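Local coordinates for protein putative laminarinase (Phanerochaete chrysosporium, PDB 2W39) that probably hydrolyses beta-1,3- and mixed-linked beta-glucans such as laminarin and lichenin, as an extracellular family 16 glycoside hydrolase of a white rot fungus, at residues A[24-29]-A[71-76]; A[42-47]-A[53-58]; A[103-108]-A[113-118]. One frame throughout, in Å; residues are numbered along the deposited sequence. Where two conformers were deposited one is given.

From the N terminus, the loop 24-29 follows strand 18-20 and meets strand 69-76 in interaction 1, where R73 closes a long loop of the chain. Nested inside that loop is interaction 2, which closes the short turn between strands 45-48 and 51-55, a hairpin with the N-linked sugar at N43 beside it. Interaction 3 follows in series and closes the turn 109-112 between strands 98-105 and 115-120. Interactions 1 and 3 reach the same mixed sheet and the same bound sugars, and E107 forms salt bridges with R73 and R75. Interaction 2 belongs to the other large sheet of the beta-sandwich, and its L44, T45 and L54 pack against V72 and I74 of strand 69-76.

Interaction 1 (A[24-29]-A[71-76]); sequences ADPTHG and SVRIRS. With BGC (beta-D-glucopyranose), chain B; BGC (beta-D-glucopyranose), chain C; LGC (D-glucono-1,5-lactone), chain D.
D25 faces R73 across the contact through a water, which donates to D25 OD1 and accepts from R73 NH1; D25 OD1 and R73 NH1 are themselves 4.4 Å apart. D25 OD1 also accepts from the backbone N of T27, above the carboxylate plane, an Asx turn. D25 OD2 accepts from G29 N on the anti side (2.8 Å) and T27 OG1 on the syn side (2.9 Å), both from the same face, and T252 OG1 is a further partner. These bonds brace the type I turn from D25 to H28, which H28 N to D25 O closes. P26 makes the direct contact, its CD 3.7 Å from R73 NH1. T27, with OG1 turned back to D25 (chi1 50°), presents CG2 to the −1 sugar, 3.3 Å from O3 of the lactone, which overlaps the chain C glucose as an alternative occupant. R73 extends from strand 69-76 toward the loop, and its NH2 donates in the guanidinium plane to O6 of the chain B glucose (3.1 Å); E21 and E107 form salt bridges with it. The loop, which joins strands 18-20 and 31-33, lines the glucan-binding cleft through P26 and T27, while strand 69-76 runs antiparallel to 18-20 and 246-253 and parallel to 31-33.

Interaction 2 (A[42-47]-A[53-58]); sequences KNLTYA and ILRADH. With NAG (2-acetamido-2-deoxy-beta-D-glucopyranose), chain E.
Strands 45-47 and 53-55 run antiparallel at 177°, with T45 and L54 a non-hydrogen-bonded pair and Y46 and I53 a hydrogen-bonded one, joined by Y46 N to I53 O (2.9 Å) and I53 N to Y46 O (2.8 Å). A further backbone bond, R55 N to L44 O, extends the pairing to the point where the chain leaves the helix 36-41 through a Schellman motif at N43. T45 and L54 run alongside each other on one face, and T45 OG1 is hydrogen-bonded to H20. L44 reaches along the hairpin to put CD2 3.6 Å from D57 N. On the face of Y46 and I53 lies the glycan, linked covalently through its C1 to N43 ND2 just before the strand. Y46, its CG anti to the backbone N (chi1 175°), lays its ring under the sugar in a CH-pi contact, C5 standing 3.7 Å above the ring plane, over its centre. With an alanine in place of Y46, the sugar would probably lose this aromatic floor and be freer to turn about its link to N43. In the conformer described, R55 bends at chi3 (62°), NH2 donates to N43 O (2.9 Å), and I53 CG2 lies over the guanidinium face. How the arginine meets the sugar is doubtful, because NH1 comes implausibly close to the sugar O6. The chemistry implies that the first sugar is held by more than its covalent link: the aromatic face beneath it probably restricts its turning, with the arginine at most a possible addition.

Interaction 3 (A[103-108]-A[113-118]); sequences WETDEG and GGEVDI. With LGC (D-glucono-1,5-lactone), chain D; BGC (beta-D-glucopyranose), chain C; BGC (beta-D-glucopyranose), chain B.
W103 and E115 cross obliquely at the floor of the −1 site, the indole and carboxylate planes 46° apart, with E115 OE2 3.5 Å from W103 CE3. D117 flanks W103, its OD1 3.5 Å from W103 CB and its carboxylate turned 55° to the ring. A chi1 of 57° folds the indole over its own backbone, and N250 accepts from NE1. One face of the ring then carries the sugar: C6 of the lactone stands 3.6 Å above the ring plane, over its centre, and C6 of the chain C glucose, an alternative occupant of the same place, lies nearer the rim. E115 stretches out fully, so that in the lactone form OE1 comes within 2.6 Å of the lactone O2 and OE2 within 2.7 Å of its C1, while W110 NE1 donates to OE1 and so helps to fix the carboxylate. D117 OD1 approaches the lactone O5 to 3.2 Å. E115 and D117, with E120, form the E-x-D-x-x-E signature of family 16, in which E115 is probably the nucleophile and E120 the acid/base. On the face of E104 and V116, the two backbones exchange a pair of hydrogen bonds, and H83 NE2 is hydrogen-bonded to E104 OE2. Nearer the turn, T105 OG1 donates to G114 O at 2.7 Å. The hairpin lies in the mixed sheet between strand 246-253, paired with 98-105, and strand 129-133, paired with 115-120. Its E104 and I118 pack against strand 185-191 of the other sheet.

Interaction 1 (A[24-29]-A[71-76])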
loop_
_atom_site.group_PDB
_atom_site.type_symbol
_atom_site.label_atom_id
_atom_site.label_comp_id
_atom_site.label_asym_id
_atom_site.label_seq_id
_atom_site.Cartn_x
_atom_site.Cartn_y
_atom_site.Cartn_z
ATOM N N ALA A 24 -7.642 5.122 -16.014
ATOM C CA ALA A 24 -6.441 5.919 -16.227
ATOM C C ALA A 24 -5.797 6.155 -14.872
ATOM O O ALA A 24 -6.478 6.483 -13.897
ATOM C CB ALA A 24 -6.789 7.238 -16.897
ATOM N N ASP A 25 -4.484 5.996 -14.787
ATOM C CA ASP A 25 -3.830 6.089 -13.491
ATOM C C ASP A 25 -3.946 7.516 -12.936
ATOM O O ASP A 25 -3.452 8.471 -13.552
ATOM C CB ASP A 25 -2.355 5.711 -13.600
ATOM C CG ASP A 25 -1.664 5.716 -12.255
ATOM O OD1 ASP A 25 -2.410 5.615 -11.252
ATOM O OD2 ASP A 25 -0.413 5.858 -12.203
ATOM N N PRO A 26 -4.570 7.694 -11.754
ATOM C CA PRO A 26 -4.610 9.037 -11.167
ATOM C C PRO A 26 -3.213 9.625 -10.915
ATOM O O PRO A 26 -3.066 10.849 -10.893
ATOM C CB PRO A 26 -5.381 8.818 -9.861
ATOM C CG PRO A 26 -6.206 7.605 -10.119
ATOM C CD PRO A 26 -5.328 6.723 -10.939
ATOM N N THR A 27 -2.200 8.765 -10.741
ATOM C CA THR A 27 -0.833 9.226 -10.518
ATOM C C THR A 27 0.008 9.273 -11.792
ATOM O O THR A 27 1.221 9.440 -11.725
ATOM C CB THR A 27 -0.125 8.438 -9.384
ATOM O OG1 THR A 27 -0.274 7.034 -9.597
ATOM C CG2 THR A 27 -0.748 8.774 -8.052
ATOM N N HIS A 28 -0.645 9.153 -12.950
ATOM C CA HIS A 28 0.002 9.452 -14.249
ATOM C C HIS A 28 1.182 8.537 -14.578
ATOM O O HIS A 28 2.123 8.944 -15.259
ATOM C CB HIS A 28 0.408 10.933 -14.324
ATOM C CG HIS A 28 -0.715 11.851 -13.973
ATOM N ND1 HIS A 28 -0.767 12.529 -12.778
ATOM C CD2 HIS A 28 -1.880 12.122 -14.608
ATOM C CE1 HIS A 28 -1.881 13.236 -12.718
ATOM N NE2 HIS A 28 -2.583 12.990 -13.807
ATOM N N GLY A 29 1.125 7.291 -14.123
ATOM C CA GLY A 29 2.195 6.347 -14.370
ATOM C C GLY A 29 2.198 5.739 -15.760
ATOM O O GLY A 29 1.233 5.886 -16.531
ATOM N N SER A 71 -0.819 -3.815 -15.640
ATOM C CA SER A 71 -0.745 -4.051 -14.208
ATOM C C SER A 71 -2.165 -4.008 -13.657
ATOM O O SER A 71 -3.133 -3.884 -14.425
ATOM C CB SER A 71 0.147 -2.990 -13.563
ATOM O OG SER A 71 0.454 -3.362 -12.226
ATOM N N VAL A 72 -2.275 -4.090 -12.335
ATOM C CA VAL A 72 -3.579 -4.152 -11.698
ATOM C C VAL A 72 -3.664 -3.225 -10.493
ATOM O O VAL A 72 -2.664 -2.962 -9.803
ATOM C CB VAL A 72 -3.969 -5.600 -11.305
ATOM C CG1 VAL A 72 -4.057 -6.512 -12.541
ATOM C CG2 VAL A 72 -3.025 -6.182 -10.265
ATOM N N ARG A 73 -4.892 -2.781 -10.230
ATOM C CA ARG A 73 -5.267 -1.966 -9.078
ATOM C C ARG A 73 -6.593 -2.547 -8.597
ATOM O O ARG A 73 -7.615 -2.407 -9.270
ATOM C CB ARG A 73 -5.410 -0.506 -9.509
ATOM C CG ARG A 73 -5.998 0.410 -8.432
ATOM C CD ARG A 73 -5.782 1.846 -8.781
ATOM N NE ARG A 73 -6.618 2.749 -7.988
ATOM C CZ ARG A 73 -6.313 4.016 -7.709
ATOM N NH1 ARG A 73 -5.124 4.517 -8.012
ATOM N NH2 ARG A 73 -7.185 4.771 -7.055
ATOM N N ILE A 74 -6.557 -3.252 -7.478
ATOM C CA ILE A 74 -7.757 -3.888 -6.965
ATOM C C ILE A 74 -8.309 -3.109 -5.798
ATOM O O ILE A 74 -7.560 -2.523 -5.016
ATOM C CB ILE A 74 -7.529 -5.405 -6.636
ATOM C CG1 ILE A 74 -6.594 -5.658 -5.425
ATOM C CG2 ILE A 74 -7.065 -6.167 -7.897
ATOM C CD1 ILE A 74 -6.655 -7.087 -4.906
ATOM N N ARG A 75 -9.628 -3.094 -5.673
ATOM C CA ARG A 75 -10.307 -2.275 -4.693
ATOM C C ARG A 75 -11.390 -3.105 -4.012
ATOM O O ARG A 75 -12.221 -3.743 -4.677
ATOM C CB ARG A 75 -10.956 -1.078 -5.395
ATOM C CG ARG A 75 -11.660 -0.132 -4.422
ATOM C CD ARG A 75 -12.337 1.010 -5.134
ATOM N NE ARG A 75 -13.522 0.572 -5.877
ATOM C CZ ARG A 75 -14.263 1.370 -6.635
ATOM N NH1 ARG A 75 -13.921 2.639 -6.800
ATOM N NH2 ARG A 75 -15.346 0.893 -7.234
ATOM N N SER A 76 -11.420 -3.088 -2.683
ATOM C CA SER A 76 -12.475 -3.823 -1.975
ATOM C C SER A 76 -13.835 -3.274 -2.360
ATOM O O SER A 76 -14.009 -2.069 -2.521
ATOM C CB SER A 76 -12.294 -3.768 -0.451
ATOM O OG SER A 76 -12.408 -2.443 0.055
HETATM C C2 BGC B . -3.944 11.032 -6.519
HETATM C C3 BGC B . -5.284 11.761 -6.518
HETATM C C4 BGC B . -6.468 10.798 -6.503
HETATM C C5 BGC B . -6.312 9.774 -5.374
HETATM C C6 BGC B . -7.386 8.687 -5.408
HETATM C C1 BGC B . -3.901 10.028 -5.373
HETATM O O2 BGC B . -2.893 11.992 -6.357
HETATM O O3 BGC B . -5.375 12.599 -7.678
HETATM O O4 BGC B . -7.680 11.548 -6.326
HETATM O O5 BGC B . -5.029 9.150 -5.490
HETATM O O6 BGC B . -7.195 7.789 -6.517
HETATM C C2 BGC C . -1.094 9.332 -3.437
HETATM C C3 BGC C . -2.204 8.597 -4.193
HETATM C C4 BGC C . -1.646 7.280 -4.706
HETATM C C5 BGC C . -1.377 6.413 -3.485
HETATM C C6 BGC C . -0.909 5.019 -3.880
HETATM C C1 BGC C . -0.187 8.439 -2.565
HETATM O O1 BGC C . 1.191 8.726 -2.868
HETATM O O2 BGC C . -1.673 10.363 -2.620
HETATM O O3 BGC C . -2.715 9.403 -5.270
HETATM O O4 BGC C . -2.568 6.634 -5.582
HETATM O O5 BGC C . -0.378 7.011 -2.642
HETATM O O6 BGC C . 0.492 5.048 -4.176
HETATM C C1 LGC D . -0.688 8.672 -2.515
HETATM C C2 LGC D . -1.525 9.467 -3.472
HETATM O O5 LGC D . -0.701 7.210 -2.470
HETATM O O1 LGC D . 0.053 9.255 -1.739
HETATM O O2 LGC D . -2.309 10.446 -2.763
HETATM C C3 LGC D . -2.403 8.545 -4.325
HETATM O O3 LGC D . -2.830 9.235 -5.513
HETATM C C4 LGC D . -1.635 7.274 -4.688
HETATM O O4 LGC D . -2.316 6.525 -5.689
HETATM C C5 LGC D . -1.488 6.462 -3.407
HETATM C C6 LGC D . -0.837 5.091 -3.573
HETATM O O6 LGC D . 0.445 5.166 -4.211
HETATM O O HOH W 1 -2.459 4.013 -9.115
#

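Interaction 2 (A[42-47]-A[53-58])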
loop_
_atom_site.group_PDB
_atom_site.type_symbol
_atom_site.label_atom_id
_atom_site.label_comp_id
_atom_site.label_asym_id
_atom_site.label_seq_id
_atom_site.Cartn_x
_atom_site.Cartn_y
_atom_site.Cartn_z
ATOM N N LYS A 42 -4.574 -12.842 -18.717
ATOM C CA LYS A 42 -3.168 -12.546 -18.958
ATOM C C LYS A 42 -2.270 -13.001 -17.800
ATOM O O LYS A 42 -1.057 -12.766 -17.812
ATOM C CB LYS A 42 -2.988 -11.065 -19.276
ATOM C CG LYS A 42 -3.662 -10.694 -20.595
ATOM C CD LYS A 42 -3.277 -9.321 -21.109
ATOM C CE LYS A 42 -3.857 -9.075 -22.513
ATOM N NZ LYS A 42 -3.246 -9.953 -23.565
ATOM N N ASN A 43 -2.875 -13.652 -16.804
ATOM C CA ASN A 43 -2.177 -14.136 -15.603
ATOM C C ASN A 43 -1.456 -13.028 -14.848
ATOM O O ASN A 43 -0.397 -13.247 -14.233
ATOM C CB ASN A 43 -1.257 -15.324 -15.907
ATOM C CG ASN A 43 -1.025 -16.222 -14.687
ATOM O OD1 ASN A 43 -1.841 -16.276 -13.756
ATOM N ND2 ASN A 43 0.105 -16.940 -14.704
ATOM N N LEU A 44 -2.047 -11.837 -14.880
ATOM C CA LEU A 44 -1.558 -10.735 -14.057
ATOM C C LEU A 44 -2.148 -10.781 -12.656
ATOM O O LEU A 44 -1.589 -10.220 -11.709
ATOM C CB LEU A 44 -1.864 -9.401 -14.721
ATOM C CG LEU A 44 -1.261 -9.275 -16.123
ATOM C CD1 LEU A 44 -1.641 -7.957 -16.721
ATOM C CD2 LEU A 44 0.263 -9.453 -16.115
ATOM N N THR A 45 -3.297 -11.435 -12.533
ATOM C CA THR A 45 -3.868 -11.768 -11.234
ATOM C C THR A 45 -4.011 -13.272 -11.209
ATOM O O THR A 45 -4.530 -13.869 -12.169
ATOM C CB THR A 45 -5.229 -11.104 -11.048
ATOM O OG1 THR A 45 -5.007 -9.694 -10.994
ATOM C CG2 THR A 45 -5.946 -11.557 -9.761
ATOM N N TYR A 46 -3.563 -13.883 -10.117
ATOM C CA TYR A 46 -3.630 -15.322 -9.926
ATOM C C TYR A 46 -4.114 -15.491 -8.498
ATOM O O TYR A 46 -3.486 -14.988 -7.577
ATOM C CB TYR A 46 -2.235 -15.918 -10.134
ATOM C CG TYR A 46 -2.130 -17.393 -9.860
ATOM C CD1 TYR A 46 -2.523 -18.319 -10.820
ATOM C CD2 TYR A 46 -1.619 -17.866 -8.655
ATOM C CE1 TYR A 46 -2.427 -19.682 -10.588
ATOM C CE2 TYR A 46 -1.515 -19.235 -8.412
ATOM C CZ TYR A 46 -1.924 -20.129 -9.387
ATOM O OH TYR A 46 -1.838 -21.490 -9.179
ATOM N N ALA A 47 -5.245 -16.178 -8.299
ATOM C CA ALA A 47 -5.923 -16.176 -6.977
ATOM C C ALA A 47 -6.478 -17.553 -6.694
ATOM O O ALA A 47 -7.617 -17.874 -7.099
ATOM C CB ALA A 47 -7.029 -15.113 -6.917
ATOM N N ILE A 53 -1.565 -13.535 -6.246
ATOM C CA ILE A 53 -0.498 -12.826 -6.947
ATOM C C ILE A 53 -1.103 -11.710 -7.779
ATOM O O ILE A 53 -2.093 -11.920 -8.507
ATOM C CB ILE A 53 0.276 -13.766 -7.909
ATOM C CG1 ILE A 53 0.834 -15.006 -7.209
ATOM C CG2 ILE A 53 1.341 -13.006 -8.723
ATOM C CD1 ILE A 53 1.764 -14.679 -6.125
ATOM N N LEU A 54 -0.512 -10.519 -7.660
ATOM C CA LEU A 54 -0.875 -9.354 -8.478
ATOM C C LEU A 54 0.432 -8.898 -9.089
ATOM O O LEU A 54 1.360 -8.566 -8.360
ATOM C CB LEU A 54 -1.439 -8.207 -7.619
ATOM C CG LEU A 54 -2.633 -8.573 -6.738
ATOM C CD1 LEU A 54 -2.938 -7.421 -5.793
ATOM C CD2 LEU A 54 -3.874 -8.969 -7.575
ATOM N N ARG A 55 0.531 -8.903 -10.417
ATOM C CA ARG A 55 1.825 -8.685 -11.069
ATOM C C ARG A 55 1.745 -7.774 -12.283
ATOM O O ARG A 55 0.687 -7.579 -12.879
ATOM C CB ARG A 55 2.468 -10.027 -11.476
ATOM C CG ARG A 55 1.604 -10.864 -12.425
ATOM C CD ARG A 55 2.377 -11.904 -13.241
ATOM N NE ARG A 55 3.052 -12.923 -12.444
ATOM C CZ ARG A 55 2.535 -14.080 -12.019
ATOM N NH1 ARG A 55 3.335 -14.875 -11.334
ATOM N NH2 ARG A 55 1.253 -14.455 -12.232
ATOM N N ALA A 56 2.906 -7.230 -12.640
ATOM C CA ALA A 56 3.127 -6.545 -13.908
ATOM C C ALA A 56 3.342 -7.520 -15.044
ATOM O O ALA A 56 3.879 -8.605 -14.852
ATOM C CB ALA A 56 4.379 -5.698 -13.787
ATOM N N ASP A 57 2.974 -7.105 -16.244
ATOM C CA ASP A 57 3.436 -7.773 -17.456
ATOM C C ASP A 57 4.967 -7.764 -17.468
ATOM O O ASP A 57 5.597 -6.699 -17.314
ATOM C CB ASP A 57 2.834 -7.012 -18.646
ATOM C CG ASP A 57 3.348 -7.486 -20.010
ATOM O OD1 ASP A 57 4.569 -7.703 -20.155
ATOM O OD2 ASP A 57 2.508 -7.557 -20.941
ATOM N N HIS A 58 5.550 -8.948 -17.655
ATOM C CA HIS A 58 7.007 -9.050 -17.698
ATOM C C HIS A 58 7.504 -9.699 -18.991
ATOM O O HIS A 58 8.612 -10.244 -19.027
ATOM C CB HIS A 58 7.555 -9.766 -16.459
ATOM C CG HIS A 58 7.173 -11.206 -16.378
ATOM N ND1 HIS A 58 5.995 -11.656 -15.820
ATOM C CD2 HIS A 58 7.839 -12.306 -16.790
ATOM C CE1 HIS A 58 5.952 -12.978 -15.905
ATOM N NE2 HIS A 58 7.058 -13.395 -16.492
HETATM C C1 NAG E . 0.263 -17.895 -13.628
HETATM C C2 NAG E . 0.981 -19.132 -14.203
HETATM C C3 NAG E . 1.488 -20.067 -13.099
HETATM C C4 NAG E . 2.171 -19.316 -11.965
HETATM C C5 NAG E . 1.258 -18.189 -11.479
HETATM C C6 NAG E . 1.866 -17.432 -10.297
HETATM C C7 NAG E . 0.277 -20.288 -16.291
HETATM C C8 NAG E . -0.815 -21.122 -16.893
HETATM N N2 NAG E . 0.054 -19.875 -15.043
HETATM O O3 NAG E . 2.384 -21.028 -13.625
HETATM O O4 NAG E . 2.445 -20.208 -10.907
HETATM O O5 NAG E . 1.028 -17.316 -12.576
HETATM O O6 NAG E . 3.066 -16.784 -10.665
HETATM O O7 NAG E . 1.292 -20.034 -16.944
#

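Interaction 3 (A[103-108]-A[113-118])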
loop_
_atom_site.group_PDB
_atom_site.type_symbol
_atom_site.label_atom_id
_atom_site.label_comp_id
_atom_site.label_asym_id
_atom_site.label_seq_id
_atom_site.Cartn_x
_atom_site.Cartn_y
_atom_site.Cartn_z
ATOM N N TRP A 103 -3.306 0.521 0.580
ATOM C CA TRP A 103 -3.787 1.779 1.129
ATOM C C TRP A 103 -5.294 1.765 1.232
ATOM O O TRP A 103 -5.949 0.828 0.790
ATOM C CB TRP A 103 -3.244 2.945 0.288
ATOM C CG TRP A 103 -3.553 2.935 -1.169
ATOM C CD1 TRP A 103 -3.135 2.018 -2.111
ATOM C CD2 TRP A 103 -4.202 3.979 -1.894
ATOM N NE1 TRP A 103 -3.540 2.410 -3.368
ATOM C CE2 TRP A 103 -4.190 3.615 -3.262
ATOM C CE3 TRP A 103 -4.790 5.190 -1.521
ATOM C CZ2 TRP A 103 -4.726 4.430 -4.250
ATOM C CZ3 TRP A 103 -5.314 6.004 -2.513
ATOM C CH2 TRP A 103 -5.290 5.607 -3.855
ATOM N N GLU A 104 -5.824 2.834 1.815
ATOM C CA GLU A 104 -7.275 3.030 1.883
ATOM C C GLU A 104 -7.594 4.456 1.510
ATOM O O GLU A 104 -6.856 5.388 1.859
ATOM C CB GLU A 104 -7.844 2.763 3.285
ATOM C CG GLU A 104 -7.559 1.379 3.793
ATOM C CD GLU A 104 -8.254 1.074 5.109
ATOM O OE1 GLU A 104 -8.821 1.996 5.728
ATOM O OE2 GLU A 104 -8.228 -0.116 5.527
ATOM N N THR A 105 -8.707 4.636 0.808
ATOM C CA THR A 105 -9.198 5.978 0.521
ATOM C C THR A 105 -10.664 5.934 0.123
ATOM O O THR A 105 -11.249 4.853 -0.027
ATOM C CB THR A 105 -8.342 6.654 -0.590
ATOM O OG1 THR A 105 -8.593 8.061 -0.587
ATOM C CG2 THR A 105 -8.673 6.086 -1.968
ATOM N N ASP A 106 -11.232 7.125 -0.046
ATOM C CA ASP A 106 -12.502 7.307 -0.715
ATOM C C ASP A 106 -12.199 8.099 -1.992
ATOM O O ASP A 106 -11.962 9.320 -1.956
ATOM C CB ASP A 106 -13.438 8.056 0.240
ATOM C CG ASP A 106 -14.815 8.264 -0.318
ATOM O OD1 ASP A 106 -14.995 8.155 -1.537
ATOM O OD2 ASP A 106 -15.743 8.556 0.488
ATOM N N GLU A 107 -12.138 7.390 -3.111
ATOM C CA GLU A 107 -11.774 8.012 -4.377
ATOM C C GLU A 107 -12.793 9.068 -4.769
ATOM O O GLU A 107 -12.447 10.082 -5.384
ATOM C CB GLU A 107 -11.659 6.970 -5.488
ATOM C CG GLU A 107 -10.491 6.000 -5.342
ATOM C CD GLU A 107 -10.748 4.742 -6.121
ATOM O OE1 GLU A 107 -11.689 4.014 -5.759
ATOM O OE2 GLU A 107 -10.038 4.485 -7.116
ATOM N N GLY A 108 -14.048 8.832 -4.397
ATOM C CA GLY A 108 -15.157 9.672 -4.838
ATOM C C GLY A 108 -15.177 11.090 -4.315
ATOM O O GLY A 108 -15.862 11.936 -4.899
ATOM N N GLY A 113 -12.357 12.632 1.992
ATOM C CA GLY A 113 -12.661 11.407 2.731
ATOM C C GLY A 113 -11.431 10.722 3.297
ATOM O O GLY A 113 -11.529 9.628 3.870
ATOM N N GLY A 114 -10.274 11.362 3.137
ATOM C CA GLY A 114 -9.028 10.860 3.678
ATOM C C GLY A 114 -8.363 9.820 2.789
ATOM O O GLY A 114 -8.947 9.270 1.845
ATOM N N GLU A 115 -7.109 9.558 3.131
ATOM C CA GLU A 115 -6.297 8.512 2.515
ATOM C C GLU A 115 -5.296 8.077 3.565
ATOM O O GLU A 115 -4.679 8.923 4.225
ATOM C CB GLU A 115 -5.552 9.050 1.287
ATOM C CG GLU A 115 -4.520 8.091 0.714
ATOM C CD GLU A 115 -3.751 8.644 -0.466
ATOM O OE1 GLU A 115 -4.127 9.699 -1.020
ATOM O OE2 GLU A 115 -2.767 8.001 -0.882
ATOM N N VAL A 116 -5.141 6.772 3.762
ATOM C CA VAL A 116 -4.043 6.253 4.577
ATOM C C VAL A 116 -3.256 5.252 3.754
ATOM O O VAL A 116 -3.792 4.234 3.289
ATOM C CB VAL A 116 -4.497 5.640 5.940
ATOM C CG1 VAL A 116 -5.636 4.629 5.754
ATOM C CG2 VAL A 116 -3.289 5.007 6.644
ATOM N N ASP A 117 -1.977 5.555 3.576
ATOM C CA ASP A 117 -1.059 4.676 2.851
ATOM C C ASP A 117 -0.363 3.808 3.866
ATOM O O ASP A 117 0.292 4.315 4.774
ATOM C CB ASP A 117 -0.051 5.500 2.052
ATOM C CG ASP A 117 -0.735 6.514 1.155
ATOM O OD1 ASP A 117 -1.675 6.121 0.418
ATOM O OD2 ASP A 117 -0.386 7.691 1.208
ATOM N N ILE A 118 -0.541 2.493 3.727
ATOM C CA ILE A 118 -0.046 1.518 4.692
ATOM C C ILE A 118 1.300 0.942 4.241
ATOM O O ILE A 118 2.250 0.890 5.028
ATOM C CB ILE A 118 -1.100 0.400 4.901
ATOM C CG1 ILE A 118 -2.421 1.015 5.387
ATOM C CG2 ILE A 118 -0.561 -0.643 5.866
ATOM C CD1 ILE A 118 -3.622 0.054 5.342
HETATM C C1 LGC D . -0.688 8.672 -2.515
HETATM C C2 LGC D . -1.525 9.467 -3.472
HETATM O O5 LGC D . -0.701 7.210 -2.470
HETATM O O1 LGC D . 0.053 9.255 -1.739
HETATM O O2 LGC D . -2.309 10.446 -2.763
HETATM C C3 LGC D . -2.403 8.545 -4.325
HETATM O O3 LGC D . -2.830 9.235 -5.513
HETATM C C4 LGC D . -1.635 7.274 -4.688
HETATM O O4 LGC D . -2.316 6.525 -5.689
HETATM C C5 LGC D . -1.488 6.462 -3.407
HETATM C C6 LGC D . -0.837 5.091 -3.573
HETATM O O6 LGC D . 0.445 5.166 -4.211
HETATM C C2 BGC C . -1.094 9.332 -3.437
HETATM C C3 BGC C . -2.204 8.597 -4.193
HETATM C C4 BGC C . -1.646 7.280 -4.706
HETATM C C5 BGC C . -1.377 6.413 -3.485
HETATM C C6 BGC C . -0.909 5.019 -3.880
HETATM C C1 BGC C . -0.187 8.439 -2.565
HETATM O O1 BGC C . 1.191 8.726 -2.868
HETATM O O2 BGC C . -1.673 10.363 -2.620
HETATM O O3 BGC C . -2.715 9.403 -5.270
HETATM O O4 BGC C . -2.568 6.634 -5.582
HETATM O O5 BGC C . -0.378 7.011 -2.642
HETATM O O6 BGC C . 0.492 5.048 -4.176
HETATM C C2 BGC B . -3.944 11.032 -6.519
HETATM C C3 BGC B . -5.284 11.761 -6.518
HETATM C C4 BGC B . -6.468 10.798 -6.503
HETATM C C5 BGC B . -6.312 9.774 -5.374
HETATM C C6 BGC B . -7.386 8.687 -5.408
HETATM C C1 BGC B . -3.901 10.028 -5.373
HETATM O O2 BGC B . -2.893 11.992 -6.357
HETATM O O3 BGC B . -5.375 12.599 -7.678
HETATM O O4 BGC B . -7.680 11.548 -6.326
HETATM O O5 BGC B . -5.029 9.150 -5.490
HETATM O O6 BGC B . -7.195 7.789 -6.517
HETATM O O HOH W 2 -10.885 10.880 0.176
#